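Local coordinates for glycoside hydrolase family protein (Novosphingobium sp. PP1Y, PDB 6Q2F) that probably hydrolyses alpha-L-rhamnosides, releasing terminal rhamnose from glycosides, and carries a sodium ion bound mainly by acidic side chains, at residues 132-137 / 450-455; 501-506 / 581-586; 594-599 / 742-747; 602-607 / 640-645. All coordinates share one frame; numbering follows the deposited sequence.

Contact 1: 132-137 / 450-455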
# COMPACT_ATOMS: atom_id res chain seq x y z
N ALA A 132 9.35 10.14 -8.79
CA ALA A 132 10.67 10.46 -8.24
C ALA A 132 11.81 9.75 -8.97
O ALA A 132 12.95 9.80 -8.50
CB ALA A 132 10.71 10.13 -6.74
N SER A 133 11.55 9.10 -10.10
CA SER A 133 12.59 8.43 -10.87
C SER A 133 12.08 8.26 -12.29
O SER A 133 10.87 8.25 -12.52
CB SER A 133 12.94 7.06 -10.27
OG SER A 133 11.91 6.12 -10.58
N PRO A 134 12.97 8.12 -13.27
CA PRO A 134 12.52 7.69 -14.60
C PRO A 134 11.75 6.39 -14.43
O PRO A 134 12.10 5.54 -13.59
CB PRO A 134 13.82 7.49 -15.38
CG PRO A 134 14.84 8.35 -14.64
CD PRO A 134 14.43 8.31 -13.20
N GLY A 135 10.69 6.24 -15.21
CA GLY A 135 9.74 5.16 -14.98
C GLY A 135 8.75 5.60 -13.93
O GLY A 135 8.21 6.70 -14.02
N TRP A 136 8.55 4.78 -12.94
CA TRP A 136 7.65 5.16 -11.89
C TRP A 136 8.13 4.94 -10.51
O TRP A 136 7.64 5.56 -9.61
CB TRP A 136 6.30 4.50 -12.02
CG TRP A 136 6.26 3.04 -12.15
CD1 TRP A 136 6.80 2.12 -11.34
CD2 TRP A 136 5.57 2.32 -13.15
NE1 TRP A 136 6.50 0.89 -11.77
CE2 TRP A 136 5.76 0.98 -12.90
CE3 TRP A 136 4.84 2.70 -14.26
CZ2 TRP A 136 5.21 0.01 -13.69
CZ3 TRP A 136 4.32 1.75 -15.03
CH2 TRP A 136 4.50 0.42 -14.76
N SER A 137 9.16 4.15 -10.30
CA SER A 137 9.72 3.94 -8.97
C SER A 137 11.17 3.42 -9.01
O SER A 137 11.54 2.82 -9.94
CB SER A 137 8.85 3.03 -8.14
OG SER A 137 9.11 1.70 -8.39
N THR A 450 19.92 -3.35 -7.65
CA THR A 450 18.58 -3.04 -8.10
C THR A 450 18.51 -1.64 -8.69
O THR A 450 19.29 -0.74 -8.37
CB THR A 450 17.55 -3.18 -6.97
OG1 THR A 450 17.99 -2.44 -5.83
CG2 THR A 450 17.42 -4.66 -6.59
N THR A 451 17.48 -1.45 -9.51
CA THR A 451 17.42 -0.44 -10.54
C THR A 451 16.03 0.20 -10.50
O THR A 451 15.08 -0.40 -9.99
CB THR A 451 17.74 -1.18 -11.86
OG1 THR A 451 16.80 -2.25 -12.13
CG2 THR A 451 19.13 -1.60 -11.92
N ASN A 452 15.90 1.43 -10.98
CA ASN A 452 14.55 1.99 -11.16
C ASN A 452 13.88 1.30 -12.35
O ASN A 452 14.55 0.79 -13.24
CB ASN A 452 14.60 3.50 -11.41
CG ASN A 452 15.48 3.85 -12.62
OD1 ASN A 452 16.64 3.45 -12.68
ND2 ASN A 452 14.91 4.57 -13.60
N HIS A 453 12.53 1.28 -12.36
CA HIS A 453 11.72 0.71 -13.46
C HIS A 453 10.44 1.53 -13.68
O HIS A 453 10.00 2.23 -12.77
CB HIS A 453 11.29 -0.73 -13.17
CG HIS A 453 12.40 -1.66 -12.81
ND1 HIS A 453 13.11 -2.37 -13.76
CD2 HIS A 453 12.91 -2.02 -11.61
CE1 HIS A 453 14.01 -3.12 -13.16
NE2 HIS A 453 13.91 -2.93 -11.85
N PRO A 454 9.84 1.47 -14.89
CA PRO A 454 10.35 0.93 -16.15
C PRO A 454 10.77 2.06 -17.09
O PRO A 454 9.94 2.80 -17.63
CB PRO A 454 9.14 0.18 -16.71
CG PRO A 454 7.89 0.92 -16.09
CD PRO A 454 8.43 1.87 -15.02
N ALA A 455 12.08 2.21 -17.24
CA ALA A 455 12.73 3.24 -18.02
C ALA A 455 13.55 2.60 -19.12
O ALA A 455 13.90 1.41 -19.04
CB ALA A 455 13.64 4.10 -17.13
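S133 opens the contact with its hydroxyl: OG, flanked by the backbone N and C (chi1 76°), donates to P134 O and rests 3.8 Å from N452 CB. P134 O takes a second, nearly straight bond from the amide of N452, with ND2 3.0 Å from P134 O; the acceptor lies in the amide plane of N452, while ND2 stands above the carbonyl plane. The P134 ring also touches A455, CB to CB at 3.8 Å. At the backbone angles of G135 (phi 84°) a CB would be jammed against P134 O, and it would also collide with H453 O and P454 N, which calls for glycine. Next, W136 N and S137 N both donate to H453 O, at 2.9 and 3.2 Å, and H453 N returns a bond to S137 O; two residues facing one in this antiparallel, hydrogen-bonded pairing make a classic beta bulge, joining the loop after barrel strand 127-131 to the loop after strand 436-447. The indole of W136, its CG close to both backbone N and C, receives P454 over one face: CD lies 3.6 Å from the centroid of the five-membered ring, 17° off the normal, a CH-pi contact. An alanine here, lacking the indole face, would probably leave P454, which follows a cis peptide, less firmly seated. N452 CA also approaches S137 O, at 3.4 Å.

Contact 2: 501-506 / 581-586. With NA (sodium ion), chain B.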
# COMPACT_ATOMS: atom_id res chain seq x y z
N LEU A 501 6.06 12.45 -6.76
CA LEU A 501 5.40 11.26 -6.27
C LEU A 501 6.46 10.22 -5.97
O LEU A 501 7.26 9.89 -6.86
CB LEU A 501 4.39 10.71 -7.29
CG LEU A 501 4.02 9.24 -7.06
CD1 LEU A 501 3.23 9.11 -5.77
CD2 LEU A 501 3.16 8.75 -8.21
N THR A 502 6.50 9.73 -4.72
CA THR A 502 7.31 8.56 -4.40
C THR A 502 6.35 7.37 -4.42
O THR A 502 5.53 7.21 -3.51
CB THR A 502 8.05 8.69 -3.06
OG1 THR A 502 7.11 8.89 -1.99
CG2 THR A 502 9.03 9.85 -3.07
N ASP A 503 6.42 6.60 -5.50
CA ASP A 503 5.61 5.40 -5.67
C ASP A 503 5.95 4.39 -4.58
O ASP A 503 6.94 4.53 -3.86
CB ASP A 503 5.89 4.81 -7.05
CG ASP A 503 4.74 4.01 -7.61
OD1 ASP A 503 3.77 3.74 -6.85
OD2 ASP A 503 4.81 3.64 -8.79
N SER A 504 5.10 3.37 -4.45
CA SER A 504 5.34 2.34 -3.43
C SER A 504 6.67 1.64 -3.71
O SER A 504 7.07 1.46 -4.86
CB SER A 504 4.19 1.34 -3.41
OG SER A 504 3.99 0.82 -4.70
N ILE A 505 7.39 1.28 -2.64
CA ILE A 505 8.81 0.95 -2.76
C ILE A 505 9.01 -0.56 -2.77
O ILE A 505 8.43 -1.29 -1.97
CB ILE A 505 9.64 1.60 -1.64
CG1 ILE A 505 11.13 1.41 -1.95
CG2 ILE A 505 9.31 1.03 -0.28
CD1 ILE A 505 12.03 2.40 -1.14
N GLU A 506 9.83 -1.02 -3.72
CA GLU A 506 10.27 -2.41 -3.78
C GLU A 506 11.63 -2.40 -4.49
O GLU A 506 11.68 -2.37 -5.72
CB GLU A 506 9.26 -3.28 -4.51
CG GLU A 506 9.57 -4.76 -4.45
CD GLU A 506 8.63 -5.58 -5.33
OE1 GLU A 506 7.54 -5.08 -5.69
OE2 GLU A 506 9.00 -6.72 -5.67
N TYR A 581 3.59 13.71 -2.86
CA TYR A 581 2.68 12.58 -2.68
C TYR A 581 3.51 11.36 -2.30
O TYR A 581 4.44 10.99 -3.02
CB TYR A 581 1.91 12.28 -3.96
CG TYR A 581 0.85 13.27 -4.32
CD1 TYR A 581 1.16 14.45 -4.97
CD2 TYR A 581 -0.49 13.00 -4.05
CE1 TYR A 581 0.18 15.35 -5.30
CE2 TYR A 581 -1.48 13.86 -4.39
CZ TYR A 581 -1.15 15.04 -5.02
OH TYR A 581 -2.16 15.90 -5.34
N GLY A 582 3.17 10.71 -1.18
CA GLY A 582 4.07 9.68 -0.68
C GLY A 582 3.37 8.38 -0.35
O GLY A 582 2.62 8.29 0.63
N GLU A 583 3.62 7.36 -1.16
CA GLU A 583 3.18 6.02 -0.85
C GLU A 583 4.25 5.36 0.02
O GLU A 583 5.32 5.92 0.24
CB GLU A 583 2.93 5.20 -2.12
CG GLU A 583 1.80 5.70 -2.96
CD GLU A 583 1.42 4.71 -4.08
OE1 GLU A 583 2.11 3.68 -4.26
OE2 GLU A 583 0.42 4.97 -4.77
N ALA A 584 3.96 4.16 0.49
CA ALA A 584 4.91 3.44 1.31
C ALA A 584 5.08 2.00 0.85
O ALA A 584 5.51 1.76 -0.28
CB ALA A 584 4.49 3.51 2.79
N LEU A 585 4.82 1.04 1.73
CA LEU A 585 4.91 -0.39 1.42
C LEU A 585 3.82 -0.94 0.53
O LEU A 585 4.10 -1.65 -0.39
CB LEU A 585 5.08 -1.24 2.68
CG LEU A 585 6.15 -0.80 3.67
CD1 LEU A 585 6.12 -1.61 4.93
CD2 LEU A 585 7.50 -0.84 3.04
N GLU A 586 2.59 -0.57 0.84
CA GLU A 586 1.39 -0.94 0.07
C GLU A 586 1.02 -2.41 0.21
O GLU A 586 -0.12 -2.72 0.59
CB GLU A 586 1.53 -0.59 -1.42
CG GLU A 586 0.25 -0.91 -2.22
CD GLU A 586 0.35 -0.56 -3.70
OE1 GLU A 586 0.08 -1.47 -4.51
OE2 GLU A 586 0.67 0.59 -4.04
NA NA B . 1.79 1.79 -5.77
O HOH W 1 7.31 5.36 -1.32
O HOH W 2 6.06 -2.15 -2.49
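E583 reaches across toward 501-506 with CG anti to the carbonyl carbon (chi1 -65°) and an extended chain, which carries OE1 to 2.4 Å from the sodium ion. D503 has its CG anti to the backbone N; the two carboxylates run in step toward the metal, their planes turned 70° apart, and D503 OD1 is a longer ligand at 3.0 Å from NA. That OD1 also takes the S504 N-H from above its carboxylate plane, holding the serine close to the metal. S504 OG, tucked between N and C, binds NA at 2.6 Å. E586, with CG anti to its backbone N (chi1 -177°) and its chain extended, brings OE2 to 2.4 Å from NA, and E644 completes the site. The close acidic oxygens are bridged by the cation, which probably offsets their repulsion. An alanine at E583 would probably weaken the sodium site by losing one of its shortest ligands. The backbones pair in parallel: T502 N donates to Y581 O, E583 N to T502 O, both at 3.0 Å, and I505 N to A584 O. Metal ligands gathered beyond neighbouring parallel strands are characteristic of a site at the C-terminal end of a beta/alpha barrel.

Contact 3: 594-599 / 742-747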
# COMPACT_ATOMS: atom_id res chain seq x y z
N ASP A 594 8.59 1.35 8.58
CA ASP A 594 7.27 1.57 9.13
C ASP A 594 6.47 2.43 8.16
O ASP A 594 6.91 3.52 7.80
CB ASP A 594 7.35 2.25 10.49
CG ASP A 594 5.97 2.54 11.05
OD1 ASP A 594 5.35 1.59 11.53
OD2 ASP A 594 5.52 3.69 10.95
N ASP A 595 5.28 1.95 7.77
CA ASP A 595 4.56 2.65 6.70
C ASP A 595 3.82 3.90 7.16
O ASP A 595 3.28 4.61 6.31
CB ASP A 595 3.62 1.69 5.94
CG ASP A 595 2.76 0.81 6.83
OD1 ASP A 595 2.89 0.87 8.08
OD2 ASP A 595 1.97 0.03 6.27
N MSE A 596 3.78 4.20 8.46
CA MSE A 596 3.38 5.55 8.88
C MSE A 596 4.58 6.49 8.84
O MSE A 596 4.50 7.59 8.33
CB MSE A 596 2.73 5.55 10.27
CG MSE A 596 1.34 4.93 10.24
SE MSE A 596 0.40 5.19 11.94
CE MSE A 596 0.30 7.10 11.98
N ALA A 597 5.69 6.03 9.40
CA ALA A 597 6.88 6.88 9.44
C ALA A 597 7.32 7.24 8.03
O ALA A 597 7.68 8.39 7.75
CB ALA A 597 7.99 6.16 10.21
N MSE A 598 7.24 6.29 7.13
CA MSE A 598 7.67 6.48 5.74
C MSE A 598 6.86 7.58 5.04
O MSE A 598 7.33 8.17 4.08
CB MSE A 598 7.55 5.18 4.97
CG MSE A 598 8.60 4.15 5.36
SE MSE A 598 8.01 2.38 4.86
CE MSE A 598 8.29 2.60 2.92
N ARG A 599 5.66 7.87 5.56
CA ARG A 599 4.81 8.87 4.93
C ARG A 599 4.65 10.14 5.76
O ARG A 599 4.00 11.08 5.31
CB ARG A 599 3.44 8.26 4.61
CG ARG A 599 3.46 7.23 3.49
CD ARG A 599 2.06 6.60 3.17
NE ARG A 599 1.73 5.59 4.16
CZ ARG A 599 0.89 4.58 3.96
NH1 ARG A 599 0.27 4.44 2.80
NH2 ARG A 599 0.67 3.72 4.93
N ALA A 742 6.27 -5.33 12.97
CA ALA A 742 5.80 -5.27 11.59
C ALA A 742 4.90 -4.08 11.28
O ALA A 742 4.09 -3.67 12.11
CB ALA A 742 5.10 -6.57 11.22
N PRO A 743 5.05 -3.54 10.08
CA PRO A 743 4.25 -2.40 9.63
C PRO A 743 2.78 -2.81 9.51
O PRO A 743 2.41 -3.96 9.68
CB PRO A 743 4.86 -2.06 8.27
CG PRO A 743 5.34 -3.39 7.75
CD PRO A 743 5.86 -4.11 8.98
N LEU A 744 1.95 -1.82 9.19
CA LEU A 744 0.51 -2.07 9.12
C LEU A 744 0.15 -3.00 7.97
O LEU A 744 -0.66 -3.92 8.13
CB LEU A 744 -0.23 -0.74 9.00
CG LEU A 744 -0.17 0.14 10.26
CD1 LEU A 744 -0.57 1.56 9.93
CD2 LEU A 744 -1.11 -0.42 11.33
N THR A 745 0.77 -2.81 6.80
CA THR A 745 0.54 -3.74 5.70
C THR A 745 1.13 -5.11 6.00
O THR A 745 0.79 -6.08 5.32
CB THR A 745 1.14 -3.23 4.39
OG1 THR A 745 2.51 -2.84 4.59
CG2 THR A 745 0.35 -2.02 3.87
N GLY A 746 2.01 -5.20 6.99
CA GLY A 746 2.53 -6.48 7.45
C GLY A 746 1.60 -7.11 8.46
O GLY A 746 1.17 -8.25 8.28
N LEU A 747 1.27 -6.37 9.52
CA LEU A 747 0.38 -6.91 10.55
C LEU A 747 -0.94 -7.35 9.95
O LEU A 747 -1.49 -8.40 10.31
CB LEU A 747 0.13 -5.88 11.64
CG LEU A 747 1.25 -5.48 12.62
CD1 LEU A 747 0.81 -4.24 13.43
CD2 LEU A 747 1.60 -6.64 13.57
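D595, L744 and P743 bury the most surface here, and the aspartate carries the polar part of the contact. Its CG stands between the backbone N and C (chi1 46°), which turns the carboxylate onto the first turn of helix 744-747. Each oxygen then meets one backbone N-H through its syn lone pair: L744 N lies 3.1 Å from D595 OD1, at 165°, and T745 N lies 3.1 Å from D595 OD2, at 158°. P743, at the N-cap position, sets its CB 3.5 Å from D595 OD1. L744 takes CG anti to the carbonyl carbon, so that CD1 comes 3.9 Å from CG of the selenomethionine M596; Y764 packs against both residues. Within 594-599, D594 OD2 accepts from A597 N in an Asx motif, while its OD1 is hydrogen-bonded to the hydroxyl of Y738, and the carbonyl O of D595 receives R599 NE at 2.8 Å. R599 in turn forms a salt bridge to D625. The carboxylate of D595 gives the L744 and T745 N-H groups the acceptors that an N-cap side chain often supplies, P743 having none to offer; the helix start is likely to stabilise the aspartate's negative charge.

Contact 4: 602-607 / 640-645. With NA (sodium ion), chain B.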
# COMPACT_ATOMS: atom_id res chain seq x y z
N ALA A 602 5.71 13.46 4.10
CA ALA A 602 5.13 13.83 2.82
C ALA A 602 3.99 14.82 3.04
O ALA A 602 3.35 14.85 4.09
CB ALA A 602 4.62 12.60 2.07
N ASP A 603 3.75 15.65 2.03
CA ASP A 603 2.62 16.57 2.08
C ASP A 603 1.30 15.84 1.94
O ASP A 603 0.29 16.25 2.53
CB ASP A 603 2.75 17.61 0.97
CG ASP A 603 3.99 18.44 1.12
OD1 ASP A 603 5.05 17.99 0.62
OD2 ASP A 603 3.90 19.51 1.75
N ILE A 604 1.29 14.78 1.15
CA ILE A 604 0.07 14.02 0.92
C ILE A 604 0.37 12.53 1.08
O ILE A 604 0.87 11.89 0.14
CB ILE A 604 -0.54 14.36 -0.45
CG1 ILE A 604 -0.76 15.87 -0.54
CG2 ILE A 604 -1.85 13.66 -0.61
CD1 ILE A 604 -0.96 16.38 -1.92
N PRO A 605 0.12 11.97 2.26
CA PRO A 605 0.24 10.52 2.42
C PRO A 605 -0.68 9.81 1.45
O PRO A 605 -1.80 10.26 1.19
CB PRO A 605 -0.18 10.29 3.88
CG PRO A 605 0.08 11.62 4.55
CD PRO A 605 -0.29 12.63 3.50
N MSE A 606 -0.19 8.73 0.88
CA MSE A 606 -0.85 8.10 -0.23
C MSE A 606 -0.84 6.58 -0.09
O MSE A 606 0.13 5.98 0.39
CB MSE A 606 -0.18 8.51 -1.56
CG MSE A 606 -0.97 8.07 -2.77
SE MSE A 606 -0.24 8.96 -4.32
CE MSE A 606 -1.37 8.18 -5.72
N ALA A 607 -1.94 5.97 -0.51
CA ALA A 607 -2.10 4.52 -0.47
C ALA A 607 -2.66 4.09 -1.82
O ALA A 607 -2.59 4.83 -2.81
CB ALA A 607 -2.99 4.14 0.72
N LEU A 640 -4.85 15.89 3.82
CA LEU A 640 -5.09 15.25 2.56
C LEU A 640 -4.61 13.80 2.60
O LEU A 640 -3.60 13.49 3.14
CB LEU A 640 -4.41 16.02 1.44
CG LEU A 640 -4.93 17.41 1.15
CD1 LEU A 640 -4.00 18.21 0.30
CD2 LEU A 640 -6.29 17.39 0.52
N VAL A 641 -5.38 12.91 2.03
CA VAL A 641 -5.06 11.49 1.98
C VAL A 641 -5.30 11.04 0.55
O VAL A 641 -6.45 10.98 0.10
CB VAL A 641 -5.91 10.65 2.94
CG1 VAL A 641 -5.53 9.18 2.84
CG2 VAL A 641 -5.81 11.15 4.37
N ALA A 642 -4.24 10.69 -0.16
CA ALA A 642 -4.40 10.28 -1.54
C ALA A 642 -4.42 8.77 -1.64
O ALA A 642 -3.92 8.05 -0.77
CB ALA A 642 -3.28 10.85 -2.42
N ALA A 643 -5.01 8.28 -2.72
CA ALA A 643 -4.90 6.87 -3.03
C ALA A 643 -4.85 6.66 -4.53
O ALA A 643 -5.61 7.26 -5.29
CB ALA A 643 -6.05 6.07 -2.43
N GLU A 644 -3.90 5.83 -4.94
CA GLU A 644 -3.86 5.20 -6.25
C GLU A 644 -5.11 4.34 -6.40
O GLU A 644 -5.20 3.25 -5.83
CB GLU A 644 -2.55 4.42 -6.37
CG GLU A 644 -2.37 3.57 -7.57
CD GLU A 644 -1.12 2.72 -7.43
OE1 GLU A 644 -0.26 3.10 -6.60
OE2 GLU A 644 -1.03 1.67 -8.09
N SER A 645 -6.09 4.82 -7.17
CA SER A 645 -7.48 4.37 -7.04
C SER A 645 -7.90 3.52 -8.23
O SER A 645 -7.86 3.97 -9.37
CB SER A 645 -8.43 5.56 -6.89
OG SER A 645 -8.13 6.35 -5.77
NA NA B . 1.79 1.79 -5.77
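Strands 604-607 and 642-645 run side by side in parallel, their axes 4.3 Å apart at closest approach and their directions 30° from one another, with M606 opposite A642 and A607 opposite A643. Three backbone bonds tie them, passing alternately between the chains: A642 N to P605 O at 2.8 Å, A607 N to A642 O at 2.9 Å, and E644 N to A607 O at 2.7 Å. The first runs nearly along its C=O axis; in the second the N-H stands above the carbonyl plane. On the face bearing M606 and A642, the methyl of A642 is touched from two directions: I604 CG2, anti to its backbone N, lies 3.6 Å from A642 CB, and M606 CG lies 3.6 Å from A642 CB. The selenomethionine is fully extended (chi1 -170°, chi3 178°), so its CE continues along the neighbouring strand and comes to 3.5 Å from E644 N. I604 also runs alongside L640; Y581 of the adjoining strand packs against this same apolar face. E644 holds CG anti to the backbone N, and its extended chain delivers OE1 to the sodium ion, 2.6 Å away, joining D503, S504, E583 and E586. Strand 604-610, helix 620-636 and strand 642-649 form a beta-alpha-beta crossover, the repeating element of a beta/alpha barrel.

Overall arrangement
Contacts 2 and 4 are buried neighbours in one barrel sheet, their centres about 9 Å apart: strands 579-582 and 604-610 lie side by side, with a probable hydrogen bond from M606 N to G582 O, and both contacts supply ligands to the same sodium ion. Contact 1 is only partly buried and relies on loop backbone bonds and a proline-indole face; it meets contact 2 by packing, among others of W136 and S137 on D503. Contact 3 is buried but not strand-based, pairing a carboxylate with a helix start. It touches contact 2 through L585 among others and contact 4 through R599, whereas contacts 1 and 3 do not touch.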